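(R)-S-adenosyl-L-methionine hydrolase (Thermus thermophilus, PDB 2CW5) catalyses the hydrolysis of S-adenosyl-L-methionine to adenosine and L-methionine, and has neither chlorinase nor fluorinase activity. Local coordinates at residues A18-K21 / A22-E26; V158-E161 / T162-R165; F199-G203 / G204-P208. One frame throughout, in Å; residues are numbered along the deposited sequence.

Interaction 1. Residues A18-K21 / A22-E26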
loop_
_atom_site.group_PDB
_atom_site.type_symbol
_atom_site.label_atom_id
_atom_site.label_comp_id
_atom_site.label_asym_id
_atom_site.label_seq_id
_atom_site.Cartn_x
_atom_site.Cartn_y
_atom_site.Cartn_z
ATOM N N ALA C 18 5.581 5.146 5.974
ATOM C CA ALA C 18 6.971 4.732 6.114
ATOM C C ALA C 18 7.765 5.644 7.048
ATOM O O ALA C 18 8.620 5.173 7.793
ATOM C CB ALA C 18 7.636 4.682 4.749
ATOM N N VAL C 19 7.500 6.948 6.993
ATOM C CA VAL C 19 8.204 7.892 7.853
ATOM C C VAL C 19 7.881 7.619 9.323
ATOM O O VAL C 19 8.766 7.665 10.180
ATOM C CB VAL C 19 7.842 9.353 7.500
ATOM C CG1 VAL C 19 8.471 10.313 8.512
ATOM C CG2 VAL C 19 8.346 9.681 6.101
ATOM N N VAL C 20 6.616 7.325 9.613
ATOM C CA VAL C 20 6.222 7.016 10.979
ATOM C C VAL C 20 6.936 5.740 11.430
ATOM O O VAL C 20 7.430 5.651 12.557
ATOM C CB VAL C 20 4.696 6.833 11.091
ATOM C CG1 VAL C 20 4.340 6.250 12.448
ATOM C CG2 VAL C 20 4.001 8.184 10.907
ATOM N N LYS C 21 6.995 4.750 10.547
ATOM C CA LYS C 21 7.679 3.504 10.871
ATOM C C LYS C 21 9.174 3.766 11.092
ATOM O O LYS C 21 9.816 3.121 11.928
ATOM C CB LYS C 21 7.486 2.492 9.738
ATOM C CG LYS C 21 6.072 1.947 9.631
ATOM C CD LYS C 21 5.974 0.936 8.496
ATOM C CE LYS C 21 4.613 0.279 8.451
ATOM N NZ LYS C 21 4.515 -0.660 7.299
ATOM N N ALA C 22 9.725 4.714 10.337
ATOM C CA ALA C 22 11.139 5.061 10.463
ATOM C C ALA C 22 11.399 5.705 11.821
ATOM O O ALA C 22 12.378 5.379 12.490
ATOM C CB ALA C 22 11.552 6.019 9.345
ATOM N N VAL C 23 10.525 6.622 12.228
ATOM C CA VAL C 23 10.688 7.275 13.523
ATOM C C VAL C 23 10.542 6.237 14.633
ATOM O O VAL C 23 11.290 6.258 15.607
ATOM C CB VAL C 23 9.651 8.406 13.731
ATOM C CG1 VAL C 23 9.742 8.946 15.152
ATOM C CG2 VAL C 23 9.911 9.533 12.741
ATOM N N LEU C 24 9.588 5.321 14.478
ATOM C CA LEU C 24 9.377 4.274 15.478
ATOM C C LEU C 24 10.622 3.407 15.631
ATOM O O LEU C 24 10.938 2.946 16.726
ATOM C CB LEU C 24 8.191 3.382 15.091
ATOM C CG LEU C 24 6.775 3.952 15.216
ATOM C CD1 LEU C 24 5.768 2.908 14.745
ATOM C CD2 LEU C 24 6.498 4.344 16.657
ATOM N N ALA C 25 11.325 3.182 14.528
ATOM C CA ALA C 25 12.531 2.362 14.548
ATOM C C ALA C 25 13.724 3.161 15.066
ATOM O O ALA C 25 14.804 2.610 15.274
ATOM C CB ALA C 25 12.821 1.827 13.151
ATOM N N GLU C 26 13.505 4.459 15.267
ATOM C CA GLU C 26 14.515 5.394 15.764
ATOM C C GLU C 26 15.838 4.764 16.194
ATOM O O GLU C 26 16.141 4.780 17.408
ATOM C CB GLU C 26 13.927 6.198 16.924
ATOM C CG GLU C 26 13.387 5.343 18.058
ATOM C CD GLU C 26 12.515 6.131 19.011
ATOM O OE1 GLU C 26 12.154 5.586 20.076
ATOM O OE2 GLU C 26 12.182 7.294 18.692
#
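Val20 and Leu24 meet one helical turn apart: CG1 of Val20 lies 4.3 Å from CD1 of Leu24, a light apolar touch on the side of the helix turned toward strand 4-8 of the mixed sheet. Leu24 leans closer on the backbone, its CG only 3.2 Å from the carbonyl O of Val20. It gets there because CG stands anti to the carbonyl carbon, beside the backbone N (chi1 -72°), which tips the branch back along the helix. Val23 does the same with one methyl, CG2 resting 3.4 Å from Val19 O. Beneath these contacts run four i to i+4 backbone hydrogen bonds. The middle two, Val23 N to Val19 O and Leu24 N to Val20 O, both 2.9 Å, are fairly straight at 159°; those at the two ends, Ala22 N to Ala18 O and Ala25 N to Lys21 O, are more bent. Lys21 follows the same first torsion as Leu24 but then runs out fully extended, carrying NZ away from the turn to a salt bridge with Asp35 of the same chain. The helix thus shows three differently used sides. Val19, Val23 and Leu24 pack on helix 133-147 at Arg135, Ala139 and Ala142; Val20 and Leu24 also lie on Phe6 and Val4 of strand 4-8. Ala18, Ala22, Val19 and Lys21 pack on Asp35, Tyr58, Ala55 and Val34 of the second subunit respectively, so that helix 16-24 is wedged between its own sheet, helix 133-147 and a neighbour in the homotrimer.

Interaction 2. Residues V158-E161 / T162-R165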
loop_
_atom_site.group_PDB
_atom_site.type_symbol
_atom_site.label_atom_id
_atom_site.label_comp_id
_atom_site.label_asym_id
_atom_site.label_seq_id
_atom_site.Cartn_x
_atom_site.Cartn_y
_atom_site.Cartn_z
ATOM N N VAL C 158 -4.892 13.480 31.943
ATOM C CA VAL C 158 -6.220 14.072 31.886
ATOM C C VAL C 158 -7.265 13.013 32.215
ATOM O O VAL C 158 -7.028 11.818 32.036
ATOM C CB VAL C 158 -6.515 14.661 30.491
ATOM C CG1 VAL C 158 -5.518 15.764 30.178
ATOM C CG2 VAL C 158 -6.458 13.564 29.434
ATOM N N PRO C 159 -8.439 13.442 32.707
ATOM C CA PRO C 159 -9.538 12.538 33.070
ATOM C C PRO C 159 -10.075 11.795 31.853
ATOM O O PRO C 159 -10.352 12.415 30.827
ATOM C CB PRO C 159 -10.584 13.484 33.659
ATOM C CG PRO C 159 -9.766 14.644 34.163
ATOM C CD PRO C 159 -8.784 14.834 33.042
ATOM N N VAL C 160 -10.224 10.477 31.958
ATOM C CA VAL C 160 -10.743 9.700 30.836
ATOM C C VAL C 160 -12.135 10.167 30.444
ATOM O O VAL C 160 -12.552 10.012 29.294
ATOM C CB VAL C 160 -10.811 8.184 31.150
ATOM C CG1 VAL C 160 -9.414 7.606 31.211
ATOM C CG2 VAL C 160 -11.549 7.949 32.458
ATOM N N GLU C 161 -12.860 10.744 31.398
ATOM C CA GLU C 161 -14.202 11.216 31.099
ATOM C C GLU C 161 -14.182 12.380 30.114
ATOM O O GLU C 161 -15.201 12.692 29.497
ATOM C CB GLU C 161 -14.946 11.617 32.382
ATOM C CG GLU C 161 -14.244 12.637 33.265
ATOM C CD GLU C 161 -13.351 11.999 34.322
ATOM O OE1 GLU C 161 -13.055 12.682 35.330
ATOM O OE2 GLU C 161 -12.942 10.828 34.149
ATOM N N THR C 162 -13.023 13.017 29.956
ATOM C CA THR C 162 -12.903 14.140 29.029
ATOM C C THR C 162 -12.624 13.675 27.595
ATOM O O THR C 162 -12.670 14.473 26.661
ATOM C CB THR C 162 -11.782 15.120 29.452
ATOM O OG1 THR C 162 -10.499 14.500 29.282
ATOM C CG2 THR C 162 -11.957 15.528 30.914
ATOM N N LEU C 163 -12.334 12.388 27.420
ATOM C CA LEU C 163 -12.060 11.857 26.083
ATOM C C LEU C 163 -13.296 11.951 25.191
ATOM O O LEU C 163 -14.421 11.765 25.648
ATOM C CB LEU C 163 -11.584 10.401 26.173
ATOM C CG LEU C 163 -10.218 10.207 26.848
ATOM C CD1 LEU C 163 -9.901 8.723 26.962
ATOM C CD2 LEU C 163 -9.136 10.919 26.038
ATOM N N ALA C 164 -13.082 12.241 23.913
ATOM C CA ALA C 164 -14.184 12.372 22.969
ATOM C C ALA C 164 -14.675 11.023 22.451
ATOM O O ALA C 164 -13.905 10.074 22.325
ATOM C CB ALA C 164 -13.762 13.254 21.805
ATOM N N ARG C 165 -15.968 10.945 22.162
ATOM C CA ARG C 165 -16.559 9.720 21.640
ATOM C C ARG C 165 -17.560 10.086 20.559
ATOM O O ARG C 165 -18.205 11.130 20.631
ATOM C CB ARG C 165 -17.267 8.934 22.756
ATOM C CG ARG C 165 -16.346 8.066 23.632
ATOM C CD ARG C 165 -17.159 7.290 24.673
ATOM N NE ARG C 165 -16.403 6.231 25.354
ATOM C CZ ARG C 165 -15.432 6.434 26.241
ATOM N NH1 ARG C 165 -15.067 7.666 26.576
ATOM N NH2 ARG C 165 -14.826 5.397 26.805
HETATM O O HOH W 1 -13.921 7.844 29.229
#
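Val158 opens the turn by setting CG2 4.2 Å from the hydroxyl OG1 of Thr162, the two side chains crossing at about a right angle. Pro159 carries more of the contact. Pro159 O takes two hydrogen bonds from Thr162, one from OG1 at 2.6 Å and one from the backbone N at 2.9 Å. The hydroxyl approaches in the carbonyl plane, while the N-H comes from above it, 53° out. With chi1 at 69°, OG1 of Thr162 sits between the backbone N and the carbonyl carbon of its own residue, folded back over the turn, and the methyl CG2 is left to lie against the proline ring, 3.7 Å from Pro159 CB. Val160 is gripped next: its O accepts the N-H of Leu163 at 3.0 Å, again from well above the carbonyl plane, as expected of a tight 3-10 turn. Val160 O also accepts a hydrogen bond from a water at 2.6 Å, and that water accepts from Arg165 NH1, bridging the turn to the guanidinium. Val160 CB also touches Leu163 CD1, whose branch turns inward onto Ala108 and Trp100. Glu161 closes the segment with its chain bent at chi2, its CB and CG beside the N of Thr162. Outside the turn, Thr162 OG1 is also hydrogen-bonded to Arg78 NH2, and Ala164 N to Asp92. Chemically, one short turn on the way from strand 157-158 to strand 175-181 is fixed by two carbonyl oxygens with two donors each: Pro159 O holds the hydroxyl and amide of Thr162, Val160 O the amide of Leu163 and a water shared with the exposed Arg165.

Interaction 3. Residues F199-G203 / G204-P208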
loop_
_atom_site.group_PDB
_atom_site.type_symbol
_atom_site.label_atom_id
_atom_site.label_comp_id
_atom_site.label_asym_id
_atom_site.label_seq_id
_atom_site.Cartn_x
_atom_site.Cartn_y
_atom_site.Cartn_z
ATOM N N PHE C 199 -36.443 -9.847 7.991
ATOM C CA PHE C 199 -36.184 -8.803 7.004
ATOM C C PHE C 199 -35.679 -7.532 7.678
ATOM O O PHE C 199 -36.087 -7.197 8.789
ATOM C CB PHE C 199 -37.464 -8.475 6.231
ATOM C CG PHE C 199 -37.889 -9.545 5.267
ATOM C CD1 PHE C 199 -37.221 -9.718 4.060
ATOM C CD2 PHE C 199 -38.958 -10.384 5.567
ATOM C CE1 PHE C 199 -37.615 -10.709 3.163
ATOM C CE2 PHE C 199 -39.357 -11.376 4.678
ATOM C CZ PHE C 199 -38.684 -11.539 3.473
ATOM N N VAL C 200 -34.785 -6.829 6.998
ATOM C CA VAL C 200 -34.248 -5.588 7.528
ATOM C C VAL C 200 -34.594 -4.484 6.533
ATOM O O VAL C 200 -34.440 -4.654 5.324
ATOM C CB VAL C 200 -32.713 -5.684 7.734
ATOM C CG1 VAL C 200 -32.005 -5.884 6.403
ATOM C CG2 VAL C 200 -32.209 -4.443 8.429
ATOM N N GLU C 201 -35.090 -3.365 7.043
ATOM C CA GLU C 201 -35.466 -2.254 6.189
ATOM C C GLU C 201 -34.454 -1.119 6.251
ATOM O O GLU C 201 -34.139 -0.606 7.326
ATOM C CB GLU C 201 -36.854 -1.743 6.578
ATOM C CG GLU C 201 -37.331 -0.559 5.754
ATOM C CD GLU C 201 -38.770 -0.188 6.048
ATOM O OE1 GLU C 201 -39.673 -0.994 5.727
ATOM O OE2 GLU C 201 -38.998 0.908 6.602
ATOM N N VAL C 202 -33.944 -0.742 5.086
ATOM C CA VAL C 202 -32.974 0.340 4.978
ATOM C C VAL C 202 -33.093 0.997 3.603
ATOM O O VAL C 202 -33.221 0.311 2.590
ATOM C CB VAL C 202 -31.528 -0.179 5.182
ATOM C CG1 VAL C 202 -31.197 -1.241 4.150
ATOM C CG2 VAL C 202 -30.537 0.979 5.092
ATOM N N GLY C 203 -33.067 2.327 3.579
ATOM C CA GLY C 203 -33.165 3.052 2.324
ATOM C C GLY C 203 -34.478 2.840 1.595
ATOM O O GLY C 203 -34.544 2.964 0.371
ATOM N N GLY C 204 -35.524 2.523 2.349
ATOM C CA GLY C 204 -36.829 2.298 1.754
ATOM C C GLY C 204 -36.985 0.909 1.165
ATOM O O GLY C 204 -37.991 0.618 0.521
ATOM N N ARG C 205 -35.997 0.045 1.388
ATOM C CA ARG C 205 -36.038 -1.316 0.863
ATOM C C ARG C 205 -36.151 -2.376 1.957
ATOM O O ARG C 205 -35.735 -2.162 3.100
ATOM C CB ARG C 205 -34.777 -1.607 0.046
ATOM C CG ARG C 205 -34.522 -0.670 -1.121
ATOM C CD ARG C 205 -33.206 -1.031 -1.785
ATOM N NE ARG C 205 -32.839 -0.125 -2.869
ATOM C CZ ARG C 205 -33.503 -0.015 -4.014
ATOM N NH1 ARG C 205 -34.580 -0.758 -4.232
ATOM N NH2 ARG C 205 -33.081 0.829 -4.945
ATOM N N ARG C 206 -36.712 -3.524 1.587
ATOM C CA ARG C 206 -36.864 -4.655 2.495
ATOM C C ARG C 206 -35.845 -5.698 2.061
ATOM O O ARG C 206 -35.981 -6.306 0.999
ATOM C CB ARG C 206 -38.276 -5.238 2.401
ATOM C CG ARG C 206 -39.361 -4.367 3.016
ATOM C CD ARG C 206 -40.745 -4.772 2.511
ATOM N NE ARG C 206 -41.090 -6.157 2.830
ATOM C CZ ARG C 206 -41.440 -6.587 4.038
ATOM N NH1 ARG C 206 -41.497 -5.740 5.058
ATOM N NH2 ARG C 206 -41.736 -7.868 4.227
ATOM N N VAL C 207 -34.818 -5.897 2.878
ATOM C CA VAL C 207 -33.767 -6.856 2.564
ATOM C C VAL C 207 -33.867 -8.097 3.445
ATOM O O VAL C 207 -33.957 -7.997 4.668
ATOM C CB VAL C 207 -32.376 -6.209 2.745
ATOM C CG1 VAL C 207 -31.278 -7.215 2.442
ATOM C CG2 VAL C 207 -32.254 -4.988 1.832
ATOM N N PRO C 208 -33.863 -9.291 2.830
ATOM C CA PRO C 208 -33.953 -10.535 3.596
ATOM C C PRO C 208 -32.651 -10.877 4.313
ATOM O O PRO C 208 -31.560 -10.658 3.786
ATOM C CB PRO C 208 -34.310 -11.565 2.531
ATOM C CG PRO C 208 -33.570 -11.054 1.336
ATOM C CD PRO C 208 -33.876 -9.569 1.382
#
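Val200 and Val207 form the tight centre of this beta hairpin, a hydrogen-bonded antiparallel pair whose N-H and C=O groups bond reciprocally at 170°: Val200 N to Val207 O is 2.7 Å, and Val207 N to Val200 O is 2.8 Å. Their side chains lie side by side and point the same way, Val200 CG1 being 3.7 Å from Val207 CB. With Val202 they make a buried apolar patch, packed on Val252 and Ala223; Arg205 stands on this face too, at its exposed end by the turn. A second hydrogen-bonded pair, Val202 with Arg205, encloses a type I' turn. Gly203 and Gly204 supply its positive phi angles, and a CB on Gly204 would clash with the carbonyl O of Gly203. Between the two pairs, Glu201 CA makes a CA-H...O contact of 3.1 Å with Arg205 O. The other face, with Phe199, Glu201, Arg206 and Pro208, is more open. Here the Phe199 ring reaches across to the partner strand, CG anti to the carbonyl carbon, beside the backbone N (chi1 -72°), and Phe199 CE1 lies 3.5 Å from Pro208 CB. Over one ring face comes Arg206 NH2, 4.0 Å from Phe199 CD2, its chain bent at chi3 to bring it back; this is at most a weak, long cation-pi attraction. Replacing Phe199 by an alanine would probably open a gap beside Pro208 and leave Arg206 NH2 without the ring face beneath it. Glu201 instead sends OE2 to a salt bridge with Arg253. Backbone bonds thus join the strands along their length, while the faces differ in chemistry: valines pack on one, and the other combines a close ring-proline contact, a weak cation-pi attraction and a salt bridge leading to the next strand.

In the fold
The three contacts come in series along the chain, each a local one. Interaction 1 lies on helix 16-24 beside strand 4-8 of the mixed sheet, in the N-terminal domain. Interaction 2 starts at strand 157-158, one of the two outermost strands of that sheet within the chain; its centre is about 28 Å from that of interaction 1. Interaction 3 is the hairpin 199-208 of the C-terminal domain, its centre about 46 Å from that of interaction 1 and about 37 Å from that of interaction 2. None touches another. Interaction 1 alone meets another subunit and so belongs to the homotrimer contact, interaction 2 begins the connection from the mixed to the antiparallel sheet, and interaction 3 forms a hairpin within the latter.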